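Local structure of 401aa long hypothetical glucose-1-phosphate thymidylyltransferase (Sulfolobus tokodaii, 2GGQ) at residues K2-A7 and A87-E92; E105-N110 and K198-E203; A118-K123 and A158-L163; S142-K147 and E183-I188. The protein catalyses nucleotidyl transfer from a nucleoside triphosphate to a sugar 1-phosphate and probably also acetyl transfer, in the synthesis of UDP-N-acetylglucosamine and UDP-N-acetylgalactosamine. All coordinates share one frame; numbering follows the deposited sequence.

Interaction 1. Residues K2-A7 and A87-E92; sequences KAFILA and AKFNDE. With TTP (thymidine-5'-triphosphate), chain E.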
# COMPACT_ATOMS: atom_id res chain seq x y z
N LYS A 2 6.85 -16.24 -17.75
CA LYS A 2 5.64 -15.50 -17.39
C LYS A 2 5.66 -15.10 -15.91
O LYS A 2 6.32 -15.76 -15.08
CB LYS A 2 4.37 -16.32 -17.67
CG LYS A 2 4.15 -16.64 -19.14
CD LYS A 2 3.24 -17.85 -19.29
CE LYS A 2 1.87 -17.46 -19.75
NZ LYS A 2 1.80 -17.00 -21.17
N ALA A 3 4.95 -14.02 -15.59
CA ALA A 3 4.74 -13.59 -14.20
C ALA A 3 3.26 -13.47 -13.92
O ALA A 3 2.49 -13.10 -14.82
CB ALA A 3 5.43 -12.25 -13.95
N PHE A 4 2.87 -13.79 -12.69
CA PHE A 4 1.51 -13.57 -12.22
C PHE A 4 1.50 -12.73 -10.93
O PHE A 4 2.18 -13.08 -9.98
CB PHE A 4 0.83 -14.90 -11.98
CG PHE A 4 0.74 -15.75 -13.22
CD1 PHE A 4 -0.41 -15.70 -14.01
CD2 PHE A 4 1.82 -16.54 -13.65
CE1 PHE A 4 -0.52 -16.46 -15.18
CE2 PHE A 4 1.72 -17.30 -14.84
CZ PHE A 4 0.54 -17.27 -15.60
N ILE A 5 0.74 -11.64 -10.93
CA ILE A 5 0.52 -10.83 -9.72
C ILE A 5 -0.81 -11.24 -9.13
O ILE A 5 -1.84 -11.19 -9.83
CB ILE A 5 0.57 -9.30 -10.02
CG1 ILE A 5 1.88 -8.97 -10.77
CG2 ILE A 5 0.42 -8.47 -8.69
CD1 ILE A 5 2.02 -7.51 -11.30
N LEU A 6 -0.78 -11.74 -7.89
CA LEU A 6 -1.99 -12.18 -7.22
C LEU A 6 -2.56 -10.95 -6.53
O LEU A 6 -2.05 -10.50 -5.49
CB LEU A 6 -1.72 -13.30 -6.23
CG LEU A 6 -0.87 -14.46 -6.78
CD1 LEU A 6 -0.67 -15.52 -5.73
CD2 LEU A 6 -1.50 -15.04 -8.03
N ALA A 7 -3.57 -10.37 -7.18
CA ALA A 7 -4.13 -9.08 -6.77
C ALA A 7 -5.64 -9.18 -6.52
O ALA A 7 -6.39 -8.21 -6.76
CB ALA A 7 -3.85 -8.04 -7.82
N ALA A 87 -4.09 -18.97 -12.85
CA ALA A 87 -2.78 -18.81 -13.47
C ALA A 87 -2.58 -19.95 -14.46
O ALA A 87 -2.68 -21.14 -14.11
CB ALA A 87 -1.66 -18.79 -12.41
N LYS A 88 -2.36 -19.60 -15.73
CA LYS A 88 -2.13 -20.60 -16.76
C LYS A 88 -0.67 -20.61 -17.16
O LYS A 88 -0.19 -19.71 -17.88
CB LYS A 88 -3.05 -20.37 -17.97
CG LYS A 88 -4.38 -21.09 -17.81
CD LYS A 88 -5.56 -20.31 -18.36
CE LYS A 88 -6.86 -20.86 -17.75
NZ LYS A 88 -7.05 -22.32 -18.04
N PHE A 89 0.04 -21.62 -16.66
CA PHE A 89 1.39 -21.85 -17.12
C PHE A 89 1.78 -23.32 -17.07
O PHE A 89 1.33 -24.12 -16.21
CB PHE A 89 2.42 -20.98 -16.37
CG PHE A 89 2.53 -21.30 -14.90
CD1 PHE A 89 3.57 -22.09 -14.43
CD2 PHE A 89 1.61 -20.78 -13.98
CE1 PHE A 89 3.69 -22.39 -13.08
CE2 PHE A 89 1.74 -21.05 -12.62
CZ PHE A 89 2.78 -21.87 -12.18
N ASN A 90 2.63 -23.63 -18.02
CA ASN A 90 3.41 -24.85 -18.04
C ASN A 90 4.83 -24.33 -17.92
O ASN A 90 5.11 -23.20 -18.35
CB ASN A 90 3.23 -25.55 -19.39
CG ASN A 90 1.76 -25.69 -19.82
OD1 ASN A 90 1.00 -26.47 -19.24
ND2 ASN A 90 1.37 -24.94 -20.86
N ASP A 91 5.72 -25.11 -17.30
CA ASP A 91 7.16 -24.82 -17.34
C ASP A 91 7.77 -24.02 -16.20
O ASP A 91 9.00 -24.12 -15.98
CB ASP A 91 7.55 -24.12 -18.65
CG ASP A 91 7.81 -25.08 -19.77
OD1 ASP A 91 7.69 -26.31 -19.54
OD2 ASP A 91 8.16 -24.59 -20.87
N GLU A 92 6.97 -23.17 -15.56
CA GLU A 92 7.45 -22.26 -14.48
C GLU A 92 6.91 -20.82 -14.63
O GLU A 92 6.57 -20.37 -15.73
CB GLU A 92 8.99 -22.28 -14.25
CG GLU A 92 9.78 -21.59 -15.32
CD GLU A 92 11.26 -22.00 -15.42
OE1 GLU A 92 11.97 -22.04 -14.41
OE2 GLU A 92 11.73 -22.19 -16.57
PA TTP E . -3.89 -10.80 2.54
O1A TTP E . -3.61 -11.30 3.95
O2A TTP E . -2.59 -10.68 1.74
O3A TTP E . -4.59 -9.30 2.60
PB TTP E . -5.97 -9.03 1.80
O1B TTP E . -6.10 -7.75 1.03
O2B TTP E . -6.17 -10.09 0.74
O3B TTP E . -7.10 -9.34 2.88
PG TTP E . -7.80 -8.35 3.91
O1G TTP E . -7.14 -6.98 3.85
O2G TTP E . -9.28 -8.26 3.62
O3G TTP E . -7.62 -9.06 5.24
O5' TTP E . -5.01 -11.77 1.86
C5' TTP E . -6.13 -12.24 2.65
C4' TTP E . -7.47 -12.54 1.95
O4' TTP E . -7.57 -12.36 0.52
C3' TTP E . -7.74 -14.01 2.11
O3' TTP E . -9.16 -14.18 2.18
C2' TTP E . -7.17 -14.65 0.83
C1' TTP E . -7.59 -13.62 -0.21
N1 TTP E . -6.82 -13.53 -1.49
C2 TTP E . -7.42 -13.98 -2.72
O2 TTP E . -8.56 -14.51 -2.77
N3 TTP E . -6.79 -13.85 -3.89
C4 TTP E . -5.58 -13.29 -3.95
O4 TTP E . -5.03 -13.17 -5.06
C5 TTP E . -4.92 -12.81 -2.72
C5M TTP E . -3.55 -12.17 -2.76
C6 TTP E . -5.60 -12.96 -1.51

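Interaction 2. Residues E105-N110 and K198-E203; sequences EKEICN and KVIEYE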
# COMPACT_ATOMS: atom_id res chain seq x y z
N GLU A 105 14.64 -4.90 -7.94
CA GLU A 105 14.28 -6.11 -8.69
C GLU A 105 15.37 -7.20 -8.63
O GLU A 105 15.12 -8.35 -9.00
CB GLU A 105 14.02 -5.72 -10.15
CG GLU A 105 15.28 -5.33 -10.93
CD GLU A 105 15.79 -3.90 -10.70
OE1 GLU A 105 15.29 -3.16 -9.82
OE2 GLU A 105 16.70 -3.51 -11.46
N LYS A 106 16.57 -6.83 -8.16
CA LYS A 106 17.71 -7.76 -8.10
C LYS A 106 17.34 -9.20 -7.75
O LYS A 106 17.90 -10.13 -8.33
CB LYS A 106 18.85 -7.22 -7.20
CG LYS A 106 19.68 -6.07 -7.88
CD LYS A 106 20.91 -5.60 -7.03
CE LYS A 106 20.58 -4.32 -6.24
NZ LYS A 106 21.48 -4.06 -5.07
N GLU A 107 16.38 -9.40 -6.84
CA GLU A 107 16.07 -10.74 -6.39
C GLU A 107 15.20 -11.47 -7.38
O GLU A 107 15.33 -12.68 -7.56
CB GLU A 107 15.39 -10.71 -5.02
CG GLU A 107 16.04 -9.72 -4.06
CD GLU A 107 17.34 -10.23 -3.49
OE1 GLU A 107 17.75 -11.38 -3.82
OE2 GLU A 107 17.96 -9.46 -2.70
N ILE A 108 14.30 -10.74 -8.02
CA ILE A 108 13.49 -11.33 -9.09
C ILE A 108 14.42 -11.73 -10.25
O ILE A 108 14.31 -12.80 -10.80
CB ILE A 108 12.38 -10.37 -9.48
CG1 ILE A 108 11.32 -10.27 -8.35
CG2 ILE A 108 11.75 -10.79 -10.80
CD1 ILE A 108 10.29 -9.15 -8.59
N CYS A 109 15.38 -10.87 -10.58
CA CYS A 109 16.30 -11.17 -11.67
C CYS A 109 17.07 -12.48 -11.41
O CYS A 109 17.26 -13.31 -12.31
CB CYS A 109 17.28 -10.02 -11.87
SG CYS A 109 16.72 -8.60 -12.88
N ASN A 110 17.51 -12.65 -10.18
CA ASN A 110 18.24 -13.84 -9.78
C ASN A 110 17.37 -15.12 -9.77
O ASN A 110 17.77 -16.18 -10.29
CB ASN A 110 18.86 -13.58 -8.40
CG ASN A 110 19.59 -14.79 -7.85
OD1 ASN A 110 20.48 -15.36 -8.51
ND2 ASN A 110 19.24 -15.17 -6.62
N LYS A 198 14.46 -23.75 -2.98
CA LYS A 198 15.46 -22.83 -2.50
C LYS A 198 14.78 -21.68 -1.75
O LYS A 198 13.64 -21.33 -2.05
CB LYS A 198 16.27 -22.26 -3.66
CG LYS A 198 17.19 -23.27 -4.33
CD LYS A 198 18.21 -22.57 -5.24
CE LYS A 198 18.74 -21.24 -4.65
NZ LYS A 198 20.06 -20.83 -5.26
N VAL A 199 15.47 -21.13 -0.77
CA VAL A 199 15.06 -19.92 -0.09
C VAL A 199 16.16 -18.91 -0.30
O VAL A 199 17.33 -19.19 -0.03
CB VAL A 199 14.79 -20.17 1.41
CG1 VAL A 199 14.53 -18.86 2.15
CG2 VAL A 199 13.62 -21.10 1.58
N ILE A 200 15.78 -17.73 -0.82
CA ILE A 200 16.72 -16.63 -1.06
C ILE A 200 16.35 -15.50 -0.10
O ILE A 200 15.21 -15.08 -0.11
CB ILE A 200 16.62 -16.04 -2.52
CG1 ILE A 200 16.53 -17.13 -3.60
CG2 ILE A 200 17.73 -14.99 -2.78
CD1 ILE A 200 17.61 -18.12 -3.58
N GLU A 201 17.30 -15.04 0.72
CA GLU A 201 17.02 -13.97 1.68
C GLU A 201 17.08 -12.62 0.97
O GLU A 201 18.10 -12.25 0.39
CB GLU A 201 17.99 -13.99 2.87
CG GLU A 201 17.55 -13.11 4.07
CD GLU A 201 18.71 -12.47 4.89
OE1 GLU A 201 19.91 -12.84 4.70
OE2 GLU A 201 18.42 -11.58 5.72
N TYR A 202 15.95 -11.92 1.00
CA TYR A 202 15.85 -10.58 0.45
C TYR A 202 16.54 -9.68 1.47
O TYR A 202 16.20 -9.74 2.65
CB TYR A 202 14.37 -10.17 0.34
CG TYR A 202 14.19 -8.86 -0.37
CD1 TYR A 202 13.99 -8.83 -1.74
CD2 TYR A 202 14.26 -7.65 0.32
CE1 TYR A 202 13.83 -7.63 -2.42
CE2 TYR A 202 14.12 -6.44 -0.36
CZ TYR A 202 13.91 -6.44 -1.73
OH TYR A 202 13.77 -5.26 -2.44
N GLU A 203 17.46 -8.83 1.03
CA GLU A 203 18.19 -7.96 1.98
C GLU A 203 17.76 -6.47 2.05
O GLU A 203 17.95 -5.81 3.09
CB GLU A 203 19.70 -8.09 1.74
CG GLU A 203 20.21 -9.49 2.08
CD GLU A 203 21.74 -9.61 2.01
OE1 GLU A 203 22.43 -9.02 2.88
OE2 GLU A 203 22.24 -10.33 1.10
O HOH W 1 19.93 -18.08 -6.15

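Interaction 3. Residues A118-K123 and A158-L163; sequences AIIGVK and AGIYKL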
# COMPACT_ATOMS: atom_id res chain seq x y z
N ALA A 118 11.73 -21.80 -6.14
CA ALA A 118 12.41 -20.88 -5.25
C ALA A 118 11.43 -19.92 -4.60
O ALA A 118 10.45 -19.49 -5.22
CB ALA A 118 13.45 -20.10 -6.01
N ILE A 119 11.70 -19.57 -3.34
CA ILE A 119 10.93 -18.53 -2.66
C ILE A 119 11.88 -17.52 -2.04
O ILE A 119 13.02 -17.83 -1.72
CB ILE A 119 10.00 -19.09 -1.61
CG1 ILE A 119 10.80 -19.69 -0.44
CG2 ILE A 119 9.05 -20.13 -2.22
CD1 ILE A 119 9.92 -19.97 0.76
N ILE A 120 11.39 -16.30 -1.88
CA ILE A 120 12.12 -15.24 -1.18
C ILE A 120 11.57 -15.12 0.24
O ILE A 120 10.37 -15.10 0.45
CB ILE A 120 11.98 -13.89 -1.95
CG1 ILE A 120 12.60 -14.04 -3.35
CG2 ILE A 120 12.58 -12.72 -1.13
CD1 ILE A 120 12.79 -12.77 -4.08
N GLY A 121 12.48 -15.09 1.21
CA GLY A 121 12.12 -14.83 2.60
C GLY A 121 12.74 -13.51 3.02
O GLY A 121 13.76 -13.10 2.49
N VAL A 122 12.12 -12.84 3.97
CA VAL A 122 12.64 -11.56 4.42
C VAL A 122 12.48 -11.51 5.94
O VAL A 122 11.49 -12.02 6.48
CB VAL A 122 11.91 -10.39 3.69
CG1 VAL A 122 10.43 -10.37 4.08
CG2 VAL A 122 12.61 -9.03 3.94
N LYS A 123 13.45 -10.94 6.64
CA LYS A 123 13.34 -10.87 8.11
C LYS A 123 12.48 -9.69 8.55
O LYS A 123 12.72 -8.55 8.13
CB LYS A 123 14.73 -10.84 8.75
CG LYS A 123 15.53 -12.09 8.48
CD LYS A 123 16.90 -11.96 9.09
CE LYS A 123 17.75 -13.16 8.78
NZ LYS A 123 19.18 -12.77 8.98
N ALA A 158 8.23 -13.77 1.93
CA ALA A 158 8.09 -12.47 1.28
C ALA A 158 7.07 -12.39 0.14
O ALA A 158 6.87 -11.30 -0.39
CB ALA A 158 9.45 -11.95 0.83
N GLY A 159 6.43 -13.50 -0.22
CA GLY A 159 5.36 -13.51 -1.23
C GLY A 159 5.88 -13.25 -2.64
O GLY A 159 5.18 -12.67 -3.46
N ILE A 160 7.13 -13.69 -2.89
CA ILE A 160 7.78 -13.66 -4.21
C ILE A 160 8.34 -15.07 -4.47
O ILE A 160 9.22 -15.53 -3.74
CB ILE A 160 8.94 -12.66 -4.21
CG1 ILE A 160 8.41 -11.22 -3.97
CG2 ILE A 160 9.73 -12.78 -5.51
CD1 ILE A 160 9.47 -10.23 -3.46
N TYR A 161 7.76 -15.75 -5.45
CA TYR A 161 8.04 -17.16 -5.73
C TYR A 161 8.43 -17.32 -7.18
O TYR A 161 7.96 -16.58 -8.05
CB TYR A 161 6.81 -18.03 -5.53
CG TYR A 161 5.95 -17.85 -4.28
CD1 TYR A 161 4.72 -17.23 -4.35
CD2 TYR A 161 6.35 -18.38 -3.05
CE1 TYR A 161 3.89 -17.07 -3.19
CE2 TYR A 161 5.53 -18.25 -1.90
CZ TYR A 161 4.30 -17.61 -1.99
OH TYR A 161 3.51 -17.52 -0.87
N LYS A 162 9.24 -18.34 -7.45
CA LYS A 162 9.41 -18.86 -8.79
C LYS A 162 9.07 -20.32 -8.68
O LYS A 162 9.82 -21.10 -8.09
CB LYS A 162 10.84 -18.65 -9.25
CG LYS A 162 11.02 -18.65 -10.73
CD LYS A 162 10.93 -20.04 -11.30
CE LYS A 162 12.19 -20.85 -11.00
NZ LYS A 162 12.10 -22.21 -11.69
N LEU A 163 7.90 -20.69 -9.17
CA LEU A 163 7.42 -22.05 -9.04
C LEU A 163 7.24 -22.71 -10.39
O LEU A 163 6.89 -22.08 -11.37
CB LEU A 163 6.08 -22.10 -8.30
CG LEU A 163 5.99 -21.38 -6.94
CD1 LEU A 163 4.62 -21.63 -6.34
CD2 LEU A 163 7.12 -21.75 -5.94

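Interaction 4. Residues S142-K147 and E183-I188; sequences SKIIEK and ELTDAI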
# COMPACT_ATOMS: atom_id res chain seq x y z
N SER A 142 12.03 -26.28 4.58
CA SER A 142 11.40 -27.40 5.26
C SER A 142 9.89 -27.16 5.23
O SER A 142 9.16 -27.89 4.55
CB SER A 142 11.92 -27.56 6.71
OG SER A 142 11.12 -28.47 7.46
N LYS A 143 9.43 -26.13 5.93
CA LYS A 143 8.02 -25.74 5.88
C LYS A 143 7.77 -24.24 6.09
O LYS A 143 8.64 -23.51 6.57
CB LYS A 143 7.18 -26.59 6.85
CG LYS A 143 7.40 -26.27 8.32
CD LYS A 143 6.59 -27.20 9.23
CE LYS A 143 7.38 -28.46 9.63
NZ LYS A 143 6.80 -29.13 10.83
N ILE A 144 6.59 -23.79 5.69
CA ILE A 144 6.10 -22.45 5.98
C ILE A 144 5.07 -22.55 7.11
O ILE A 144 4.06 -23.24 6.96
CB ILE A 144 5.43 -21.80 4.73
CG1 ILE A 144 6.43 -21.66 3.57
CG2 ILE A 144 4.79 -20.44 5.09
CD1 ILE A 144 5.78 -21.27 2.23
N ILE A 145 5.33 -21.88 8.23
CA ILE A 145 4.39 -21.88 9.36
C ILE A 145 3.55 -20.59 9.38
O ILE A 145 4.07 -19.50 9.59
CB ILE A 145 5.09 -22.11 10.74
CG1 ILE A 145 5.98 -23.35 10.69
CG2 ILE A 145 4.03 -22.23 11.86
CD1 ILE A 145 6.71 -23.66 11.99
N GLU A 146 2.25 -20.77 9.15
CA GLU A 146 1.32 -19.67 8.98
C GLU A 146 0.84 -19.06 10.30
O GLU A 146 0.11 -19.69 11.07
CB GLU A 146 0.12 -20.11 8.14
CG GLU A 146 0.34 -20.01 6.62
CD GLU A 146 0.75 -18.62 6.15
OE1 GLU A 146 1.41 -18.52 5.08
OE2 GLU A 146 0.41 -17.61 6.82
N LYS A 147 1.28 -17.81 10.52
CA LYS A 147 0.88 -16.99 11.68
C LYS A 147 0.97 -17.73 13.02
O LYS A 147 -0.03 -17.89 13.71
CB LYS A 147 -0.51 -16.38 11.46
CG LYS A 147 -0.53 -15.21 10.49
CD LYS A 147 -1.81 -14.38 10.60
CE LYS A 147 -2.81 -14.75 9.53
NZ LYS A 147 -3.73 -13.60 9.22
N GLU A 183 -5.11 -22.14 0.33
CA GLU A 183 -3.88 -21.44 0.63
C GLU A 183 -2.70 -21.98 -0.16
O GLU A 183 -2.43 -23.18 -0.13
CB GLU A 183 -3.63 -21.47 2.14
CG GLU A 183 -4.85 -20.93 2.93
CD GLU A 183 -4.48 -20.22 4.22
OE1 GLU A 183 -3.39 -19.62 4.26
OE2 GLU A 183 -5.29 -20.26 5.17
N LEU A 184 -2.03 -21.09 -0.88
CA LEU A 184 -0.84 -21.45 -1.67
C LEU A 184 0.30 -22.05 -0.80
O LEU A 184 0.95 -23.01 -1.20
CB LEU A 184 -0.33 -20.25 -2.49
CG LEU A 184 0.97 -20.45 -3.32
CD1 LEU A 184 0.85 -21.67 -4.24
CD2 LEU A 184 1.26 -19.20 -4.17
N THR A 185 0.53 -21.49 0.39
CA THR A 185 1.62 -22.01 1.22
C THR A 185 1.44 -23.46 1.70
O THR A 185 2.43 -24.12 2.00
CB THR A 185 1.92 -21.14 2.42
OG1 THR A 185 0.74 -21.07 3.24
CG2 THR A 185 2.36 -19.74 1.96
N ASP A 186 0.19 -23.92 1.76
CA ASP A 186 -0.15 -25.33 2.04
C ASP A 186 0.31 -26.26 0.92
O ASP A 186 0.84 -27.35 1.18
CB ASP A 186 -1.67 -25.48 2.17
CG ASP A 186 -2.20 -25.10 3.57
OD1 ASP A 186 -1.37 -24.92 4.48
OD2 ASP A 186 -3.44 -25.00 3.77
N ALA A 187 0.09 -25.82 -0.33
CA ALA A 187 0.51 -26.56 -1.51
C ALA A 187 2.02 -26.55 -1.60
O ALA A 187 2.65 -27.57 -1.94
CB ALA A 187 -0.11 -25.96 -2.76
N ILE A 188 2.62 -25.41 -1.29
CA ILE A 188 4.07 -25.29 -1.26
C ILE A 188 4.64 -26.21 -0.18
O ILE A 188 5.74 -26.76 -0.32
CB ILE A 188 4.53 -23.83 -1.01
CG1 ILE A 188 4.12 -22.95 -2.20
CG2 ILE A 188 6.06 -23.78 -0.77
CD1 ILE A 188 4.64 -21.53 -2.15

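Interaction 1. Residues K2-A7 and A87-E92
The carbonyl oxygen of Lys88 receives two side chains from strand 2-7. Phe4 CZ lies 3.4 Å from Lys88 O, and Lys2 CE lies 3.6 Å from the same atom. Neither approach is a hydrogen bond. Strand 2-7 is the first strand of the GT-A nucleotidyl transferase fold and runs inside its mixed sheet, between strands 48-53 and 93-97. Residues 87-92 form the loop that leads into strand 93-97.

Phe4 carries most of the contact. With CG anti to the carbonyl carbon (chi1 -61°), the ring swings out from the strand onto Ala87 and Phe89. Ala87 CB sits over one face of this ring, 3.8 Å from its centroid, in a CH-pi contact. Lys88 O meets the ring at its edge, near the ring plane. The Phe89 ring is inclined by 39° to that of Phe4, neither stacked nor edge-to-face, and Phe4 CE2 lies 3.6 Å from Phe89 CD2. Phe89 also meets the ring of Phe168.

Lys2 passes the loop with its aliphatic part. Its chain bends at chi3 and chi4, and NZ ends in a salt bridge with Asp48. At the other end, strand 2-7 runs on into residues 8-13, where Ser10, Gly11 and Arg13 hydrogen-bond the bound thymidine triphosphate. The base oxygen O4 lies 3.5 Å from Leu6 CB, and the methyl carbon C5M lies 4.1 Å from that same CB.

Interaction 2. Residues E105-N110 and K198-E203
Helix 106-111 packs on the central sheet near its outermost strand 197-201, and Glu107 meets Tyr202 and Ile200 where they face each other. The closest pair is Glu107 CG and Tyr202 CD1, 3.2 Å apart. The next ring atom, Tyr202 CE1, is 3.5 Å from Glu107 CG. CB and CG of Glu107 lie obliquely against the ring. A bend at chi2 (-76°) turns the carboxylate out of the line of the chain. Its plane is tilted 52° from that of the ring. Glu107 OE1 comes to 3.8 Å from Ile200 CG2, while Glu107 OE2 lies 3.8 Å from Glu203 N, without a hydrogen bond.

In this GT-A domain the two short elements run nearly antiparallel, at 156°, with their axes 10.3 Å apart. The helix packs on one face of the sheet; Ile108 faces inward to Leu94, Ile96 and Ile160, while the Glu107 side is partly open to solvent. A disulfide from Cys109 to Cys44 ties it to the chain after helix 33-43.

The Tyr202 hydroxyl is hydrogen-bonded to Ser103 OG, just before the helix. The other end of the contact is bridged by water. Asn110 ND2 donates to this water at 3.0 Å, and Lys198 NZ donates to it at 2.9 Å. Between these ends, Ile200 CG2 stands 4.1 Å from Asn110 ND2, with no bond between them.

Interaction 3. Residues A118-K123 and A158-L163
Residues 118-123 and 160-163 run antiparallel at 169° with axes 4.7 Å apart, and four backbone hydrogen bonds join the two segments. Ala118 and Lys162 form a hydrogen-bonded pair, with N and O of each engaged. Ile120 N gives a bond of 3.0 Å to Ile160 O, nearly head-on to the carbonyl. The strand bends at Gly159, which has positive phi. On the N-terminal side of the bend, Ala158 N donates to Ile120 O at 2.9 Å.

Ile119 and Tyr161 form the non-hydrogen-bonded pair. Ile119 CG2 touches the edge of the Tyr161 ring, 3.3 Å from CD2 and near the ring plane. The CG1 branch of Ile119 takes the position between backbone N and carbonyl carbon (chi1 67°), which leaves CG2 on the side of the ring. Tyr161 OH is hydrogen-bonded to both Tyr97 OH and Asn157 ND2. These two residues probably bind the sugar phosphate, so Tyr161 stands in the second shell of that site.

Ile120 CD1 meets Ile160 CG2 at 3.4 Å, tighter than usual for two carbons. Ala158 CB is approached by Ile120 CG2 at 3.8 Å and by Val122 CG1 at 3.7 Å. Lys162 NZ forms a salt bridge with Glu92 and also hydrogen-bonds the backbone oxygens of Leu114 and Glu116 and Asn164 OD1.

The pair lies within the mixed sheet of the GT-A domain. Strand 197-201 flanks residues 118-123, strand 93-97 flanks 155-163, helix 106-111 covers Ala118 and Ile120, and helix 184-194 packs on Tyr161.

Interaction 4. Residues S142-K147 and E183-I188
The carboxylate of Glu146 is met at OE1 by the hydroxyl of Thr185. Thr185 OG1 donates to Glu146 OE1 over 3.2 Å, reaching it on the anti side and 25° out of the carboxylate plane. Thr185 CG2 also comes near, 3.5 Å from Glu146 OE1. The two side chains approach from opposite directions. Thr185 OG1 stands between its backbone N and carbonyl carbon (chi1 61°), which turns it to Glu146. Glu146 probably binds N-acetylglucosamine 1-phosphate, so Thr185 would help to position it. The carboxylate of Glu183, at the N-cap position of the helix, lies 5.0 Å away (OE1 to Glu146 OE1).

Apolar packing continues along the strand. Ile144 CD1 lies 3.8 Å from Thr185 CG2 and 3.9 Å from Ile188 CG2. The side chains of Ile144 and Thr185 cross at about a right angle.

Strand 141-146 pairs with strand 131-135 in a two-stranded sheet. A classic beta bulge sets Ser142 and Lys143 both opposite Val134. Residues 184-188 of helix 184-194 run nearly antiparallel to residues 142-146. Tyr161 of strand 155-163 packs on Leu184, Thr185 and Ile188, and helix 167-173 packs on Leu184, Ala187 and Ile188.

Overall arrangement
All four contacts belong to the nucleotidyl transferase part of the chain. Interactions 1, 3 and 4 are buried, while interaction 2 lies at the surface. Interactions 1, 2 and 3 reach the same mixed sheet, and interaction 4 joins the small two-stranded sheet to a helix. Interaction 3 is made by backbone bonds between strands. Interaction 1 rests on aromatic packing, interaction 2 on a glutamate chain against a tyrosine ring and a bridging water, and interaction 4 on one hydroxyl-carboxylate bond together with isoleucine packing. Interaction 3 touches all the others: a salt bridge links it to interaction 1, strand pairing to interaction 2 and packing of a tyrosine to interaction 4.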